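Local coordinates for escrt-iii (Sulfolobus solfataricus, PDB 2XVC), which belongs to the ESCRT-III machinery of archaeal cell division and probably uses its winged-helix domain to be recruited to membranes during cytokinesis, at residues L26-F31 / V37-V42; E14-I19 / E47-K52. All blocks are in the same frame, centred on the assembly; numbering follows the deposited sequence.

Contact 1. Residues L26-F31 / V37-V42; sequences LDIEHF and VEKQEV. With CD (cadmium ion), chain C.
V42 drives its two methyl branches between the side chains of L26, I28 and F31, and this is the tight half of the contact. With CG1 anti to the backbone N (chi1 177°), V42 meets L26 tip to tip, V42 CG1 lying 4.0 Å from L26 CD2. The I28 side chain runs past that of V42 in the opposite direction, its CG1 near the same methyl. The other branch, V42 CG2, comes obliquely to the F31 ring, 3.7 Å from F31 CD1. V37 CG2 approaches the next ring atom, F31 CE1, at 4.0 Å. All five residues are buried, and their partners here are carbon atoms. The elements joined are helix 28-35, with the end of strand 25-27 before it, and helix 39-51, consecutive helices of a winged-helix domain. D27 caps the first of them: its OD1 accepts from H30 N at 3.0 Å, with the donor 70° out of the carboxylate plane. On the more open side K39 takes over: its bend at chi3 (69°) brings CE obliquely against I28 CG2 at 3.7 Å and NZ to the exposed E29. This salt bridge, K39 NZ to E29 OE1, is 2.8 Å long and runs nearly along the C-O axis; NZ also bonds to the backbone of a bound peptide. A methionine in place of K39 would probably leave the E29 carboxylate without its mate and the peptide without that donor. Beyond the interface, E38 OE1 binds a cadmium ion at 2.6 Å, together with a water and H6 of the N-terminal histidine tag.

Contact 2. Residues E14-I19 / E47-K52; sequences ELLDYI and EALKNK
L49 meets L15, L16 and I19 through a single methyl, CD1. Its CG stands anti to the carbonyl carbon and its chi2 of 173° extends the branch, so that CD1 is carried well clear of helix 39-51. That methyl lies 4.2 Å from L16 CB, at the root of the side chain rather than its end, and comes close to the backbone of helix 12-21. L15 offers a terminal branch instead, with L15 CD2 also 4.2 Å from L49 CD1. The third side is looser, I19 CD1 standing 4.5 Å from L49 CD1. Since E12, one turn before L16, also touches L49, the leucine is set among four side chains on one face of the helix. The helix segments cross almost at right angles, 82°. Their axes stay 11.2 Å apart at closest approach, in keeping with the small buried surface. Around this apolar point, I55 of strand 55-58 packs on both L16 and L49, while a salt bridge from K52, just past the end of helix 39-51, to E12 ties that end to helix 12-21. Apolar side chains of a first helix meeting the end of a longer one, with the following strand packed beside them, form part of the hydrophobic core of the winged-helix fold.

Both contacts draw on helix 39-51, contact 1 on its N-terminal part and contact 2 near its C-terminal end, and their centres lie about 12 Å apart on opposite sides of the chain's centre. Aromatic and leucine side chains bridge them: Y18 meets F31 edge-to-face, with F31 CD2 3.5 Å from Y18 CE2, and L15 CD1 reaches F31 CZ at 3.9 Å. The bound peptide touches both. Beside contact 1 it extends the sheet by pairing in parallel with L26 and D27, whereas beside contact 2 it packs apolar side chains on L16 and I19. One cadmium ion is bound at contact 1 by E38, and a second lies about 10 Å from the V37 side chain.

Contact 1. Residues L26-F31 / V37-V42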
loop_
_atom_site.group_PDB
_atom_site.type_symbol
_atom_site.label_atom_id
_atom_site.label_comp_id
_atom_site.label_asym_id
_atom_site.label_seq_id
_atom_site.Cartn_x
_atom_site.Cartn_y
_atom_site.Cartn_z
ATOM N N LEU A 26 1.707 -0.886 6.634
ATOM C CA LEU A 26 0.870 -1.672 5.750
ATOM C C LEU A 26 1.231 -3.142 5.853
ATOM O O LEU A 26 2.371 -3.529 5.587
ATOM C CB LEU A 26 1.017 -1.196 4.297
ATOM C CG LEU A 26 0.214 -1.954 3.239
ATOM C CD1 LEU A 26 -1.286 -1.706 3.384
ATOM C CD2 LEU A 26 0.686 -1.583 1.842
ATOM N N ASP A 27 0.247 -3.947 6.241
ATOM C CA ASP A 27 0.375 -5.395 6.271
ATOM C C ASP A 27 -0.386 -5.895 5.054
ATOM O O ASP A 27 -1.616 -5.916 5.053
ATOM C CB ASP A 27 -0.209 -5.926 7.591
ATOM C CG ASP A 27 -0.216 -7.448 7.683
ATOM O OD1 ASP A 27 -0.185 -8.145 6.652
ATOM O OD2 ASP A 27 -0.274 -7.952 8.823
ATOM N N ILE A 28 0.343 -6.270 4.004
ATOM C CA ILE A 28 -0.290 -6.612 2.739
ATOM C C ILE A 28 -1.277 -7.769 2.898
ATOM O O ILE A 28 -2.379 -7.725 2.346
ATOM C CB ILE A 28 0.731 -6.886 1.617
ATOM C CG1 ILE A 28 1.544 -5.615 1.327
ATOM C CG2 ILE A 28 0.021 -7.353 0.354
ATOM C CD1 ILE A 28 2.454 -5.703 0.104
ATOM N N GLU A 29 -0.894 -8.776 3.680
ATOM C CA GLU A 29 -1.780 -9.913 3.958
ATOM C C GLU A 29 -3.094 -9.442 4.595
ATOM O O GLU A 29 -4.173 -9.727 4.077
ATOM C CB GLU A 29 -1.069 -10.942 4.853
ATOM C CG GLU A 29 -1.782 -12.299 4.987
ATOM C CD GLU A 29 -1.874 -13.071 3.667
ATOM O OE1 GLU A 29 -0.969 -12.935 2.808
ATOM O OE2 GLU A 29 -2.859 -13.824 3.489
ATOM N N HIS A 30 -2.987 -8.716 5.707
ATOM C CA HIS A 30 -4.139 -8.151 6.410
ATOM C C HIS A 30 -4.977 -7.243 5.498
ATOM O O HIS A 30 -6.198 -7.395 5.424
ATOM C CB HIS A 30 -3.665 -7.393 7.656
ATOM C CG HIS A 30 -4.756 -6.696 8.410
ATOM N ND1 HIS A 30 -5.590 -7.352 9.289
ATOM C CD2 HIS A 30 -5.136 -5.394 8.432
ATOM C CE1 HIS A 30 -6.444 -6.490 9.812
ATOM N NE2 HIS A 30 -6.192 -5.295 9.307
ATOM N N PHE A 31 -4.317 -6.324 4.789
ATOM C CA PHE A 31 -5.005 -5.371 3.915
ATOM C C PHE A 31 -5.797 -6.072 2.817
ATOM O O PHE A 31 -6.940 -5.706 2.541
ATOM C CB PHE A 31 -4.016 -4.376 3.304
ATOM C CG PHE A 31 -4.670 -3.262 2.532
ATOM C CD1 PHE A 31 -4.930 -3.397 1.172
ATOM C CD2 PHE A 31 -5.027 -2.080 3.170
ATOM C CE1 PHE A 31 -5.544 -2.370 0.449
ATOM C CE2 PHE A 31 -5.639 -1.041 2.461
ATOM C CZ PHE A 31 -5.894 -1.188 1.098
ATOM N N VAL A 37 -8.660 -6.406 -1.898
ATOM C CA VAL A 37 -7.755 -6.118 -3.016
ATOM C C VAL A 37 -6.738 -7.256 -3.134
ATOM O O VAL A 37 -6.148 -7.654 -2.134
ATOM C CB VAL A 37 -7.001 -4.776 -2.793
ATOM C CG1 VAL A 37 -6.224 -4.372 -4.042
ATOM C CG2 VAL A 37 -7.966 -3.666 -2.399
ATOM N N GLU A 38 -6.531 -7.778 -4.345
ATOM C CA GLU A 38 -5.514 -8.821 -4.577
ATOM C C GLU A 38 -4.144 -8.366 -4.100
ATOM O O GLU A 38 -3.790 -7.203 -4.280
ATOM C CB GLU A 38 -5.415 -9.176 -6.063
ATOM C CG GLU A 38 -6.675 -9.773 -6.663
ATOM C CD GLU A 38 -7.245 -10.866 -5.800
ATOM O OE1 GLU A 38 -6.498 -11.821 -5.486
ATOM O OE2 GLU A 38 -8.434 -10.767 -5.421
ATOM N N LYS A 39 -3.381 -9.278 -3.499
ATOM C CA LYS A 39 -2.039 -8.955 -3.000
ATOM C C LYS A 39 -1.158 -8.327 -4.079
ATOM O O LYS A 39 -0.455 -7.354 -3.813
ATOM C CB LYS A 39 -1.344 -10.188 -2.398
ATOM C CG LYS A 39 -1.907 -10.623 -1.044
ATOM C CD LYS A 39 -1.005 -11.636 -0.311
ATOM C CE LYS A 39 0.325 -10.995 0.157
ATOM N NZ LYS A 39 0.978 -11.702 1.306
ATOM N N GLN A 40 -1.209 -8.871 -5.294
ATOM C CA GLN A 40 -0.383 -8.358 -6.394
ATOM C C GLN A 40 -0.847 -6.981 -6.872
ATOM O O GLN A 40 -0.049 -6.206 -7.395
ATOM C CB GLN A 40 -0.277 -9.366 -7.557
ATOM C CG GLN A 40 -1.580 -9.641 -8.315
ATOM C CD GLN A 40 -2.438 -10.765 -7.707
ATOM O OE1 GLN A 40 -2.173 -11.269 -6.598
ATOM N NE2 GLN A 40 -3.485 -11.159 -8.442
ATOM N N GLU A 41 -2.130 -6.678 -6.678
ATOM C CA GLU A 41 -2.640 -5.341 -6.968
ATOM C C GLU A 41 -2.147 -4.317 -5.931
ATOM O O GLU A 41 -1.810 -3.190 -6.289
ATOM C CB GLU A 41 -4.169 -5.340 -7.093
ATOM C CG GLU A 41 -4.803 -3.957 -7.342
ATOM C CD GLU A 41 -4.347 -3.286 -8.642
ATOM O OE1 GLU A 41 -3.936 -3.999 -9.590
ATOM O OE2 GLU A 41 -4.413 -2.035 -8.715
ATOM N N VAL A 42 -2.090 -4.718 -4.661
ATOM C CA VAL A 42 -1.521 -3.867 -3.605
ATOM C C VAL A 42 -0.049 -3.568 -3.911
ATOM O O VAL A 42 0.382 -2.422 -3.843
ATOM C CB VAL A 42 -1.668 -4.500 -2.192
ATOM C CG1 VAL A 42 -0.999 -3.634 -1.128
ATOM C CG2 VAL A 42 -3.132 -4.699 -1.848
HETATM CD CD CD C . -8.082 -13.226 -4.050
HETATM O O HOH W 1 -6.552 -15.256 -3.106
#

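Contact 2. Residues E14-I19 / E47-K52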
loop_
_atom_site.group_PDB
_atom_site.type_symbol
_atom_site.label_atom_id
_atom_site.label_comp_id
_atom_site.label_asym_id
_atom_site.label_seq_id
_atom_site.Cartn_x
_atom_site.Cartn_y
_atom_site.Cartn_z
ATOM N N GLU A 14 -6.053 6.468 -2.625
ATOM C CA GLU A 14 -6.705 5.736 -1.541
ATOM C C GLU A 14 -5.697 4.941 -0.713
ATOM O O GLU A 14 -5.726 4.990 0.518
ATOM C CB GLU A 14 -7.800 4.814 -2.084
ATOM C CG GLU A 14 -9.100 5.543 -2.400
ATOM C CD GLU A 14 -10.104 4.674 -3.137
ATOM O OE1 GLU A 14 -9.726 4.010 -4.130
ATOM O OE2 GLU A 14 -11.279 4.659 -2.716
ATOM N N LEU A 15 -4.795 4.232 -1.385
ATOM C CA LEU A 15 -3.778 3.468 -0.666
ATOM C C LEU A 15 -2.865 4.384 0.150
ATOM O O LEU A 15 -2.584 4.098 1.317
ATOM C CB LEU A 15 -2.970 2.565 -1.603
ATOM C CG LEU A 15 -1.950 1.663 -0.891
ATOM C CD1 LEU A 15 -2.633 0.757 0.122
ATOM C CD2 LEU A 15 -1.145 0.850 -1.886
ATOM N N LEU A 16 -2.431 5.493 -0.456
ATOM C CA LEU A 16 -1.548 6.444 0.219
ATOM C C LEU A 16 -2.238 7.069 1.424
ATOM O O LEU A 16 -1.636 7.194 2.484
ATOM C CB LEU A 16 -1.061 7.534 -0.747
ATOM C CG LEU A 16 -0.089 8.583 -0.190
ATOM C CD1 LEU A 16 1.204 7.942 0.282
ATOM C CD2 LEU A 16 0.205 9.658 -1.227
ATOM N N ASP A 17 -3.499 7.456 1.259
ATOM C CA ASP A 17 -4.288 7.981 2.376
ATOM C C ASP A 17 -4.410 6.941 3.492
ATOM O O ASP A 17 -4.267 7.269 4.666
ATOM C CB ASP A 17 -5.681 8.431 1.915
ATOM C CG ASP A 17 -5.663 9.763 1.166
ATOM O OD1 ASP A 17 -4.647 10.492 1.214
ATOM O OD2 ASP A 17 -6.687 10.086 0.527
ATOM N N TYR A 18 -4.666 5.688 3.119
ATOM C CA TYR A 18 -4.750 4.603 4.102
ATOM C C TYR A 18 -3.442 4.454 4.883
ATOM O O TYR A 18 -3.454 4.350 6.106
ATOM C CB TYR A 18 -5.118 3.272 3.434
ATOM C CG TYR A 18 -5.086 2.105 4.402
ATOM C CD1 TYR A 18 -6.213 1.763 5.148
ATOM C CD2 TYR A 18 -3.922 1.356 4.582
ATOM C CE1 TYR A 18 -6.181 0.693 6.053
ATOM C CE2 TYR A 18 -3.879 0.288 5.480
ATOM C CZ TYR A 18 -5.014 -0.038 6.204
ATOM O OH TYR A 18 -4.972 -1.096 7.077
ATOM N N ILE A 19 -2.324 4.454 4.160
ATOM C CA ILE A 19 -0.998 4.320 4.750
ATOM C C ILE A 19 -0.714 5.440 5.755
ATOM O O ILE A 19 -0.279 5.180 6.877
ATOM C CB ILE A 19 0.097 4.283 3.657
ATOM C CG1 ILE A 19 0.061 2.946 2.913
ATOM C CG2 ILE A 19 1.473 4.530 4.259
ATOM C CD1 ILE A 19 0.746 2.985 1.555
ATOM N N GLU A 47 4.320 -0.000 -5.812
ATOM C CA GLU A 47 5.410 0.250 -6.754
ATOM C C GLU A 47 5.237 1.574 -7.488
ATOM O O GLU A 47 6.204 2.310 -7.660
ATOM C CB GLU A 47 5.567 -0.901 -7.755
ATOM C CG GLU A 47 6.056 -2.215 -7.136
ATOM C CD GLU A 47 7.416 -2.109 -6.443
ATOM O OE1 GLU A 47 8.179 -1.150 -6.703
ATOM O OE2 GLU A 47 7.727 -3.003 -5.631
ATOM N N ALA A 48 4.007 1.875 -7.900
ATOM C CA ALA A 48 3.702 3.140 -8.570
ATOM C C ALA A 48 3.903 4.340 -7.638
ATOM O O ALA A 48 4.420 5.374 -8.065
ATOM C CB ALA A 48 2.292 3.125 -9.143
ATOM N N LEU A 49 3.506 4.191 -6.373
ATOM C CA LEU A 49 3.754 5.210 -5.348
ATOM C C LEU A 49 5.250 5.410 -5.096
ATOM O O LEU A 49 5.717 6.542 -4.977
ATOM C CB LEU A 49 3.046 4.855 -4.034
ATOM C CG LEU A 49 1.519 4.982 -3.991
ATOM C CD1 LEU A 49 0.968 4.432 -2.679
ATOM C CD2 LEU A 49 1.081 6.432 -4.200
ATOM N N LYS A 50 5.987 4.304 -5.023
ATOM C CA LYS A 50 7.430 4.334 -4.824
ATOM C C LYS A 50 8.138 5.002 -6.002
ATOM O O LYS A 50 8.995 5.865 -5.807
ATOM C CB LYS A 50 7.968 2.918 -4.612
ATOM C CG LYS A 50 9.419 2.863 -4.162
ATOM C CD LYS A 50 9.924 1.429 -4.031
ATOM C CE LYS A 50 10.419 0.892 -5.367
ATOM N NZ LYS A 50 11.090 -0.432 -5.208
ATOM N N ASN A 51 7.761 4.612 -7.218
ATOM C CA ASN A 51 8.380 5.146 -8.433
ATOM C C ASN A 51 8.050 6.618 -8.699
ATOM O O ASN A 51 8.811 7.307 -9.371
ATOM C CB ASN A 51 8.061 4.266 -9.651
ATOM C CG ASN A 51 8.666 2.862 -9.540
ATOM O OD1 ASN A 51 9.678 2.651 -8.864
ATOM N ND2 ASN A 51 8.039 1.897 -10.205
ATOM N N LYS A 52 6.940 7.101 -8.146
ATOM C CA LYS A 52 6.617 8.530 -8.176
ATOM C C LYS A 52 7.296 9.313 -7.049
ATOM O O LYS A 52 7.085 10.522 -6.914
ATOM C CB LYS A 52 5.104 8.747 -8.122
ATOM C CG LYS A 52 4.382 8.340 -9.389
ATOM C CD LYS A 52 2.885 8.500 -9.231
ATOM C CE LYS A 52 2.164 7.807 -10.368
ATOM N NZ LYS A 52 0.713 8.086 -10.321
#